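Local coordinates for protein putative siderophore-degrading esterase (Eurofung) (Emericella nidulans, PDB 6GUO) that hydrolyses the ester bonds of the bacterial siderophore enterobactin, as required for intracellular release of its iron, at residues A14-A19 against W37-S42; N53-V58 against T82-I87; F64-E69 against A291-I296; D59-F64 against I89-T94. All blocks are in the same frame, centred on the assembly; numbering follows the deposited sequence.

Contact 1: A14-A19 against W37-S42; sequences AARNMA and WPLTWS
The type I beta turn from P38 to W41, in the loop after strand 31-36, is gripped by an asparagine from the segment that enters strand 18-24. With CG anti to the carbonyl carbon (chi1 -72°), the N17 amide presents both of its N-H groups to this turn. N17 ND2 donates hydrogen bonds to P38 O at 2.9 Å and to W41 O at 3.0 Å, arriving above the plane of each carbonyl. P38 O also takes the turn's own hydrogen bond from W41 N, so two donors share it. Across the main chains, W37 N gives a hydrogen bond to N17 O over 3.1 Å, in the carbonyl plane. The W37 indole completes the fit: N17 CB stands over its five-membered ring, 3.6 Å from the centroid, in a CH-pi contact, and the amide lies 19° from parallel to the ring. At the ring's edge A19 CB meets W37 CH2 at 4.0 Å. W37 NE1 turns to its own segment and bonds S42 O at 2.9 Å. A water links R16 NE to L39 O, while R72 of helix 60-77 binds R16 O and W37 O. Two carbonyls and an indole face thus fix the rotation of a buried amide, with its nitrogen side on the turn.

Contact 2: N53-V58 against T82-I87; sequences NAVYLV and TGTVVI
Two neighbouring parallel strands, 52-58 and 83-90, illustrate how a sheet can be tight at one end and watery at the other. Five backbone hydrogen bonds join N53-V58 to T82-I87, from N53 N to G83 O through to L57 N to I87 O at 2.8 Å; the ladder continues to I89. The two bonds made by V55, V55 N to V85 O and I87 N to V55 O, run almost along the C=O axes.

The dense part is hydrophobic. On the face that carries A54 and Y56, I87 lies alongside the tyrosine and points the same way: I87 CB comes to 3.6 Å from Y56 CD1, and I87 CD1 sits over the ring face, 3.8 Å from its centroid and 18° off the normal, as a CH-pi contact. I87 CD1 also reaches A54 CB at 3.9 Å. On the other face the V55 and V86 side chains lie side by side, CG1 against CG2, and the L57 side chain crosses V86 obliquely, L57 CD1 touching V86 CG1 at 3.6 Å. Helix 131-150 meets Y56 and I87, whereas helix 60-77 meets L57 and V86.

The N53 end is looser. N53 ND2 passes T82 CG2 at 3.6 Å and donates to two waters, one of which hydrogen-bonds to T82 O and the other to T82 OG1. N53 OD1 is held by R158 N of the next strand, while T82 is exposed. Strand 52-58, helix 60-77 and strand 83-90 form a beta-alpha-beta crossover, a repeating element of the alpha/beta-hydrolase fold.

Contact 3: F64-E69 against A291-I296; sequences FLTATE and ALSGGI
The F64 ring has the T68 hydroxyl on one face, T68 OG1 standing 3.7 Å above the plane and offset toward the rim. That hydroxyl donates to F64 O at 2.8 Å, a carbonyl that also receives the helical bond from T68 N, and it bonds in addition with S36 OG. The ring itself belongs to the side of the helix turned away from 291-296, where it packs on V86 and A88 of strand 83-90, on M18, and on A14 of the second subunit.

The helix-helix contact is carried mainly by aliphatic groups. L292, with CG anti to the backbone N (chi1 179°), extends toward the first helix and crosses T66 obliquely. Its CD2 branch is 3.8 Å from T66 CB and 3.8 Å from T66 CG2, so this methyl rests against the CB-CG2 side of the threonine, and it also lies 3.9 Å from A67 N. One turn further on, I296 CD1 approaches A67 CB at 4.3 Å. The small A67 side chain thus receives both L292 and I296, and the segment axes come within 9.6 Å at a crossing angle of -40°.

T66 uses its other branch elsewhere: T66 OG1 hydrogen-bonds to E69 of the second subunit, and the two-fold arrangement repeats this bond in the reverse sense, so one helix serves the dimer interface as well. Helices 60-77 and 288-301 lie together on one side of the central sheet, the layered packing of the alpha/beta-hydrolase fold.

Contact 4: D59-F64 against I89-T94; sequences DGNALF and IGYPIT
The amide of N61 faces the backbone of Y91 and clasps it at two points. N61 OD1 accepts from Y91 N at 2.9 Å, using an in-plane lone pair, and N61 ND2 donates to Y91 O at 2.8 Å, with that oxygen tilted 24° from the amide plane. Both polar ends of one side chain therefore grip one residue, which fixes the amide's rotation. I93 closes against the same group, its CD1 3.8 Å from N61 OD1 and its CG1 3.8 Å from N61 ND2. On the ring of Y91, CD2 lies 4.0 Å from N61 OD1. Beside the clasp, the backbones meet directly: G60 N donates to I89 O at 3.0 Å from above the carbonyl plane, and the absence of side chains lets the CA atoms of G60 and G90 approach to 4.2 Å. A water takes the hydrogen of D59 N and donates to I89 O and Y91 OH. The carboxylate of D59 forms a salt bridge with R102, and Y91 OH bonds with D105. The start of helix 60-77 is thereby fastened to the end of strand 83-90, which runs between strands 31-36 and 52-58, while L63 leans on helix 288-301.

In the fold
Along the chain, contact 1 closes before the others open, whereas contacts 2, 3 and 4 interleave around the unit of strand 52-58, helix 60-77 and strand 83-90. Contacts 2 and 3 are the closest pair, with centres about 10 Å apart, where L57 and V86 meet A67 and F64; contacts 1 and 4 lie farthest apart, at about 18 Å. Contacts 3 and 4 share F64, which also meets M18 of contact 1, while P38 and W41 reach T84 and V85 of contact 2. Contacts 1, 3 and 4 touch the second subunit. L57, L292 and D59 lie near a GxSxG sequence around S165, consistent with a nucleophile elbow, so fold core, dimer interface and probable catalytic centre adjoin.

Contact 1: A14-A19 against W37-S42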
# COMPACT_ATOMS: atom_id res chain seq x y z
N ALA A 14 1.72 5.21 -15.02
CA ALA A 14 2.28 4.83 -13.72
C ALA A 14 2.98 3.46 -13.71
O ALA A 14 3.73 3.16 -12.78
CB ALA A 14 1.20 4.87 -12.65
N ALA A 15 2.77 2.65 -14.75
CA ALA A 15 3.44 1.35 -14.88
C ALA A 15 4.83 1.47 -15.51
O ALA A 15 5.21 0.68 -16.38
CB ALA A 15 2.56 0.39 -15.67
N ARG A 16 5.60 2.44 -15.03
CA ARG A 16 6.90 2.80 -15.56
C ARG A 16 7.98 1.95 -14.90
O ARG A 16 7.84 1.58 -13.74
CB ARG A 16 7.16 4.27 -15.23
CG ARG A 16 8.23 4.93 -16.07
CD ARG A 16 8.16 6.44 -15.92
NE ARG A 16 9.01 7.09 -16.91
CZ ARG A 16 8.70 7.26 -18.20
NH1 ARG A 16 9.57 7.86 -19.01
NH2 ARG A 16 7.53 6.86 -18.69
N ASN A 17 9.04 1.66 -15.65
CA ASN A 17 10.20 0.93 -15.14
C ASN A 17 9.78 -0.35 -14.42
O ASN A 17 10.12 -0.58 -13.25
CB ASN A 17 11.06 1.82 -14.23
CG ASN A 17 11.82 2.88 -15.00
OD1 ASN A 17 11.58 3.11 -16.19
ND2 ASN A 17 12.76 3.55 -14.31
N MET A 18 8.98 -1.14 -15.11
CA MET A 18 8.67 -2.49 -14.66
C MET A 18 8.60 -3.43 -15.86
O MET A 18 8.34 -3.00 -16.99
CB MET A 18 7.40 -2.54 -13.81
CG MET A 18 6.18 -1.85 -14.37
SD MET A 18 4.78 -1.89 -13.24
CE MET A 18 5.28 -0.80 -11.91
N ALA A 19 8.88 -4.69 -15.59
CA ALA A 19 8.90 -5.74 -16.60
C ALA A 19 8.49 -7.04 -15.95
O ALA A 19 8.55 -7.17 -14.72
CB ALA A 19 10.29 -5.86 -17.20
N TRP A 37 12.11 -1.14 -10.89
CA TRP A 37 13.35 -0.47 -10.53
C TRP A 37 13.13 1.04 -10.40
O TRP A 37 12.10 1.55 -10.85
CB TRP A 37 14.47 -0.81 -11.53
CG TRP A 37 14.15 -0.56 -12.96
CD1 TRP A 37 14.47 0.55 -13.68
CD2 TRP A 37 13.47 -1.44 -13.86
NE1 TRP A 37 14.04 0.42 -14.97
CE2 TRP A 37 13.41 -0.79 -15.11
CE3 TRP A 37 12.89 -2.71 -13.73
CZ2 TRP A 37 12.80 -1.37 -16.22
CZ3 TRP A 37 12.29 -3.28 -14.83
CH2 TRP A 37 12.25 -2.61 -16.07
N PRO A 38 14.07 1.75 -9.75
CA PRO A 38 13.84 3.17 -9.46
C PRO A 38 13.57 4.04 -10.68
O PRO A 38 14.10 3.80 -11.77
CB PRO A 38 15.15 3.60 -8.79
CG PRO A 38 15.62 2.38 -8.11
CD PRO A 38 15.26 1.25 -9.03
N LEU A 39 12.76 5.07 -10.48
CA LEU A 39 12.33 5.96 -11.54
C LEU A 39 13.43 6.85 -12.11
O LEU A 39 13.30 7.34 -13.23
CB LEU A 39 11.17 6.84 -11.06
CG LEU A 39 9.86 6.10 -10.76
CD1 LEU A 39 8.84 7.09 -10.24
CD2 LEU A 39 9.33 5.36 -11.97
N THR A 40 14.51 7.06 -11.35
CA THR A 40 15.67 7.80 -11.85
C THR A 40 16.52 6.99 -12.84
O THR A 40 17.35 7.57 -13.54
CB THR A 40 16.58 8.29 -10.70
OG1 THR A 40 16.86 7.21 -9.81
CG2 THR A 40 15.89 9.40 -9.93
N TRP A 41 16.31 5.68 -12.90
CA TRP A 41 17.00 4.81 -13.86
C TRP A 41 16.25 4.83 -15.20
O TRP A 41 15.08 5.22 -15.27
CB TRP A 41 17.05 3.37 -13.34
CG TRP A 41 17.72 3.15 -12.01
CD1 TRP A 41 18.10 4.10 -11.09
CD2 TRP A 41 18.04 1.89 -11.44
NE1 TRP A 41 18.65 3.48 -9.99
CE2 TRP A 41 18.62 2.13 -10.18
CE3 TRP A 41 17.90 0.56 -11.88
CZ2 TRP A 41 19.05 1.09 -9.34
CZ3 TRP A 41 18.33 -0.47 -11.05
CH2 TRP A 41 18.90 -0.20 -9.80
N SER A 42 16.91 4.36 -16.25
CA SER A 42 16.29 4.34 -17.58
C SER A 42 15.21 3.26 -17.70
O SER A 42 15.18 2.31 -16.91
CB SER A 42 17.35 4.13 -18.67
OG SER A 42 17.68 2.76 -18.79
O HOH W 1 11.18 6.74 -15.14

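Contact 2: N53-V58 against T82-I87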
# COMPACT_ATOMS: atom_id res chain seq x y z
N ASN A 53 19.67 -1.92 -3.51
CA ASN A 53 19.22 -3.00 -2.65
C ASN A 53 18.10 -3.71 -3.38
O ASN A 53 17.70 -3.29 -4.47
CB ASN A 53 18.79 -2.45 -1.29
CG ASN A 53 19.94 -1.78 -0.56
OD1 ASN A 53 21.05 -2.30 -0.53
ND2 ASN A 53 19.69 -0.61 0.02
N ALA A 54 17.63 -4.82 -2.82
CA ALA A 54 16.60 -5.62 -3.46
C ALA A 54 15.64 -6.20 -2.43
O ALA A 54 16.06 -6.60 -1.35
CB ALA A 54 17.23 -6.73 -4.28
N VAL A 55 14.36 -6.25 -2.78
CA VAL A 55 13.36 -6.91 -1.96
C VAL A 55 12.65 -7.95 -2.82
O VAL A 55 12.20 -7.65 -3.92
CB VAL A 55 12.38 -5.92 -1.28
CG1 VAL A 55 11.59 -5.09 -2.28
CG2 VAL A 55 11.45 -6.67 -0.33
N TYR A 56 12.62 -9.17 -2.29
CA TYR A 56 11.98 -10.31 -2.94
C TYR A 56 10.65 -10.57 -2.23
O TYR A 56 10.60 -10.62 -1.00
CB TYR A 56 12.90 -11.54 -2.88
CG TYR A 56 14.10 -11.38 -3.79
CD1 TYR A 56 14.12 -11.97 -5.05
CD2 TYR A 56 15.20 -10.62 -3.40
CE1 TYR A 56 15.21 -11.81 -5.90
CE2 TYR A 56 16.29 -10.45 -4.24
CZ TYR A 56 16.29 -11.05 -5.49
OH TYR A 56 17.36 -10.88 -6.33
N LEU A 57 9.58 -10.71 -3.02
CA LEU A 57 8.23 -10.87 -2.49
C LEU A 57 7.64 -12.20 -2.95
O LEU A 57 7.62 -12.47 -4.14
CB LEU A 57 7.33 -9.74 -2.98
CG LEU A 57 7.83 -8.29 -2.92
CD1 LEU A 57 6.87 -7.38 -3.67
CD2 LEU A 57 7.98 -7.85 -1.48
N VAL A 58 7.15 -13.01 -2.01
CA VAL A 58 6.33 -14.18 -2.37
C VAL A 58 4.86 -13.76 -2.33
O VAL A 58 4.54 -12.71 -1.79
CB VAL A 58 6.65 -15.42 -1.52
CG1 VAL A 58 8.09 -15.84 -1.76
CG2 VAL A 58 6.38 -15.21 -0.03
N THR A 82 19.83 4.77 -1.34
CA THR A 82 20.06 3.71 -2.30
C THR A 82 18.71 3.24 -2.84
O THR A 82 17.78 3.00 -2.07
CB THR A 82 20.81 2.54 -1.63
OG1 THR A 82 22.05 3.02 -1.08
CG2 THR A 82 21.10 1.41 -2.63
N GLY A 83 18.62 3.14 -4.16
CA GLY A 83 17.42 2.65 -4.83
C GLY A 83 17.22 1.17 -4.58
O GLY A 83 18.18 0.45 -4.28
N THR A 84 15.98 0.72 -4.68
CA THR A 84 15.63 -0.67 -4.42
C THR A 84 14.90 -1.28 -5.61
O THR A 84 13.96 -0.69 -6.14
CB THR A 84 14.78 -0.81 -3.14
OG1 THR A 84 15.46 -0.19 -2.05
CG2 THR A 84 14.53 -2.27 -2.80
N VAL A 85 15.37 -2.45 -6.03
CA VAL A 85 14.71 -3.25 -7.05
C VAL A 85 13.72 -4.18 -6.35
O VAL A 85 14.05 -4.79 -5.33
CB VAL A 85 15.74 -4.05 -7.88
CG1 VAL A 85 15.07 -5.04 -8.83
CG2 VAL A 85 16.62 -3.10 -8.66
N VAL A 86 12.50 -4.28 -6.89
CA VAL A 86 11.48 -5.19 -6.38
C VAL A 86 11.41 -6.39 -7.31
O VAL A 86 11.33 -6.22 -8.53
CB VAL A 86 10.09 -4.52 -6.32
CG1 VAL A 86 9.03 -5.49 -5.80
CG2 VAL A 86 10.14 -3.28 -5.45
N ILE A 87 11.46 -7.58 -6.72
CA ILE A 87 11.32 -8.84 -7.44
C ILE A 87 10.18 -9.62 -6.81
O ILE A 87 10.30 -10.12 -5.69
CB ILE A 87 12.63 -9.65 -7.41
CG1 ILE A 87 13.81 -8.80 -7.90
CG2 ILE A 87 12.47 -10.91 -8.27
CD1 ILE A 87 14.59 -8.09 -6.80
O HOH W 2 21.87 1.28 1.32
O HOH W 3 17.64 1.66 0.49

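Contact 3: F64-E69 against A291-I296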
# COMPACT_ATOMS: atom_id res chain seq x y z
N PHE A 64 3.44 -6.84 -5.44
CA PHE A 64 4.39 -6.15 -6.31
C PHE A 64 4.16 -4.65 -6.42
O PHE A 64 5.07 -3.86 -6.21
CB PHE A 64 4.31 -6.77 -7.71
CG PHE A 64 5.17 -6.09 -8.74
CD1 PHE A 64 6.55 -6.12 -8.64
CD2 PHE A 64 4.59 -5.44 -9.82
CE1 PHE A 64 7.35 -5.51 -9.60
CE2 PHE A 64 5.37 -4.82 -10.78
CZ PHE A 64 6.76 -4.86 -10.67
N LEU A 65 2.93 -4.28 -6.73
CA LEU A 65 2.60 -2.88 -7.00
C LEU A 65 2.70 -2.01 -5.74
O LEU A 65 3.18 -0.88 -5.81
CB LEU A 65 1.20 -2.76 -7.63
CG LEU A 65 0.98 -3.49 -8.97
CD1 LEU A 65 -0.48 -3.37 -9.39
CD2 LEU A 65 1.89 -2.96 -10.06
N THR A 66 2.30 -2.56 -4.59
CA THR A 66 2.36 -1.85 -3.31
C THR A 66 3.81 -1.62 -2.92
O THR A 66 4.17 -0.53 -2.51
CB THR A 66 1.63 -2.63 -2.19
OG1 THR A 66 0.25 -2.80 -2.54
CG2 THR A 66 1.71 -1.89 -0.84
N ALA A 67 4.64 -2.66 -3.03
CA ALA A 67 6.06 -2.52 -2.72
C ALA A 67 6.71 -1.49 -3.65
O ALA A 67 7.45 -0.62 -3.19
CB ALA A 67 6.76 -3.86 -2.85
N THR A 68 6.41 -1.59 -4.94
CA THR A 68 6.95 -0.67 -5.94
C THR A 68 6.64 0.79 -5.60
O THR A 68 7.53 1.64 -5.55
CB THR A 68 6.43 -1.03 -7.34
OG1 THR A 68 6.91 -2.34 -7.69
CG2 THR A 68 6.86 -0.01 -8.39
N GLU A 69 5.37 1.07 -5.33
CA GLU A 69 4.96 2.45 -5.09
C GLU A 69 5.45 3.00 -3.76
O GLU A 69 5.82 4.17 -3.69
CB GLU A 69 3.46 2.60 -5.20
CG GLU A 69 3.04 4.04 -5.44
CD GLU A 69 1.62 4.12 -5.93
OE1 GLU A 69 0.73 3.83 -5.11
OE2 GLU A 69 1.41 4.44 -7.11
N ALA A 291 1.61 -3.55 6.74
CA ALA A 291 2.77 -4.39 7.09
C ALA A 291 3.84 -4.40 5.99
O ALA A 291 5.03 -4.40 6.29
CB ALA A 291 2.33 -5.81 7.42
N LEU A 292 3.41 -4.40 4.73
CA LEU A 292 4.34 -4.32 3.60
C LEU A 292 5.00 -2.94 3.56
O LEU A 292 6.23 -2.85 3.49
CB LEU A 292 3.65 -4.63 2.28
CG LEU A 292 4.50 -4.56 1.00
CD1 LEU A 292 5.82 -5.32 1.11
CD2 LEU A 292 3.67 -5.09 -0.14
N SER A 293 4.19 -1.89 3.64
CA SER A 293 4.71 -0.52 3.70
C SER A 293 5.70 -0.38 4.85
O SER A 293 6.80 0.15 4.67
CB SER A 293 3.58 0.50 3.87
OG SER A 293 2.74 0.52 2.72
N GLY A 294 5.31 -0.85 6.03
CA GLY A 294 6.16 -0.82 7.23
C GLY A 294 7.46 -1.59 7.08
O GLY A 294 8.51 -1.13 7.54
N GLY A 295 7.38 -2.76 6.45
CA GLY A 295 8.57 -3.57 6.15
C GLY A 295 9.53 -2.86 5.20
O GLY A 295 10.75 -2.91 5.40
N ILE A 296 8.98 -2.20 4.19
CA ILE A 296 9.78 -1.42 3.24
C ILE A 296 10.50 -0.27 3.97
O ILE A 296 11.70 -0.07 3.76
CB ILE A 296 8.92 -0.86 2.06
CG1 ILE A 296 8.31 -1.98 1.20
CG2 ILE A 296 9.73 0.07 1.16
CD1 ILE A 296 9.29 -2.83 0.42

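Contact 4: D59-F64 against I89-T94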
# COMPACT_ATOMS: atom_id res chain seq x y z
N ASP A 59 3.97 -14.56 -2.92
CA ASP A 59 2.63 -14.07 -3.34
C ASP A 59 2.79 -12.82 -4.20
O ASP A 59 2.11 -11.80 -3.98
CB ASP A 59 1.69 -13.77 -2.16
CG ASP A 59 1.31 -15.00 -1.38
OD1 ASP A 59 0.99 -16.04 -2.00
OD2 ASP A 59 1.30 -14.92 -0.14
N GLY A 60 3.71 -12.90 -5.15
CA GLY A 60 4.15 -11.74 -5.92
C GLY A 60 3.06 -10.91 -6.56
O GLY A 60 3.13 -9.68 -6.54
N ASN A 61 2.04 -11.58 -7.10
CA ASN A 61 0.95 -10.90 -7.80
C ASN A 61 0.15 -9.97 -6.89
O ASN A 61 -0.46 -9.02 -7.37
CB ASN A 61 -0.05 -11.88 -8.45
CG ASN A 61 0.63 -12.98 -9.24
OD1 ASN A 61 1.04 -13.98 -8.67
ND2 ASN A 61 0.71 -12.81 -10.56
N ALA A 62 0.12 -10.27 -5.59
CA ALA A 62 -0.65 -9.49 -4.60
C ALA A 62 0.10 -8.33 -3.96
O ALA A 62 -0.53 -7.47 -3.34
CB ALA A 62 -1.15 -10.42 -3.51
N LEU A 63 1.43 -8.32 -4.09
CA LEU A 63 2.30 -7.39 -3.35
C LEU A 63 3.20 -6.47 -4.18
O LEU A 63 3.68 -5.45 -3.67
CB LEU A 63 3.20 -8.19 -2.42
CG LEU A 63 2.52 -9.18 -1.48
CD1 LEU A 63 3.58 -9.92 -0.69
CD2 LEU A 63 1.55 -8.47 -0.54
N PHE A 64 3.44 -6.84 -5.44
CA PHE A 64 4.39 -6.15 -6.31
C PHE A 64 4.16 -4.65 -6.42
O PHE A 64 5.07 -3.86 -6.21
CB PHE A 64 4.31 -6.77 -7.71
CG PHE A 64 5.17 -6.09 -8.74
CD1 PHE A 64 6.55 -6.12 -8.64
CD2 PHE A 64 4.59 -5.44 -9.82
CE1 PHE A 64 7.35 -5.51 -9.60
CE2 PHE A 64 5.37 -4.82 -10.78
CZ PHE A 64 6.76 -4.86 -10.67
N ILE A 89 7.75 -12.79 -6.93
CA ILE A 89 7.66 -14.15 -7.46
C ILE A 89 6.24 -14.64 -7.26
O ILE A 89 5.78 -14.86 -6.13
CB ILE A 89 8.68 -15.12 -6.82
CG1 ILE A 89 10.10 -14.54 -6.90
CG2 ILE A 89 8.64 -16.47 -7.53
CD1 ILE A 89 10.56 -13.86 -5.64
N GLY A 90 5.54 -14.80 -8.38
CA GLY A 90 4.14 -15.17 -8.39
C GLY A 90 3.82 -16.14 -9.51
O GLY A 90 4.66 -16.97 -9.89
N TYR A 91 2.61 -16.01 -10.04
CA TYR A 91 2.00 -17.03 -10.89
C TYR A 91 1.25 -16.37 -12.05
O TYR A 91 0.85 -15.21 -11.95
CB TYR A 91 1.03 -17.86 -10.04
CG TYR A 91 1.67 -18.39 -8.79
CD1 TYR A 91 2.50 -19.51 -8.84
CD2 TYR A 91 1.50 -17.75 -7.56
CE1 TYR A 91 3.11 -19.99 -7.70
CE2 TYR A 91 2.11 -18.24 -6.41
CZ TYR A 91 2.92 -19.35 -6.48
OH TYR A 91 3.53 -19.84 -5.35
N PRO A 92 1.06 -17.11 -13.17
CA PRO A 92 0.33 -16.58 -14.32
C PRO A 92 -1.18 -16.65 -14.10
O PRO A 92 -1.87 -17.49 -14.67
CB PRO A 92 0.79 -17.49 -15.47
CG PRO A 92 1.02 -18.80 -14.80
CD PRO A 92 1.60 -18.45 -13.45
N ILE A 93 -1.67 -15.74 -13.25
CA ILE A 93 -3.08 -15.70 -12.86
C ILE A 93 -3.63 -14.34 -13.27
O ILE A 93 -2.93 -13.33 -13.18
CB ILE A 93 -3.28 -15.96 -11.34
CG1 ILE A 93 -2.45 -14.99 -10.47
CG2 ILE A 93 -2.91 -17.41 -11.03
CD1 ILE A 93 -2.58 -15.21 -8.98
N THR A 94 -4.87 -14.34 -13.75
CA THR A 94 -5.49 -13.13 -14.32
C THR A 94 -6.73 -12.61 -13.57
O THR A 94 -6.92 -11.40 -13.52
CB THR A 94 -5.87 -13.35 -15.80
OG1 THR A 94 -6.74 -14.48 -15.91
CG2 THR A 94 -4.61 -13.59 -16.63
O HOH W 4 4.82 -16.96 -4.42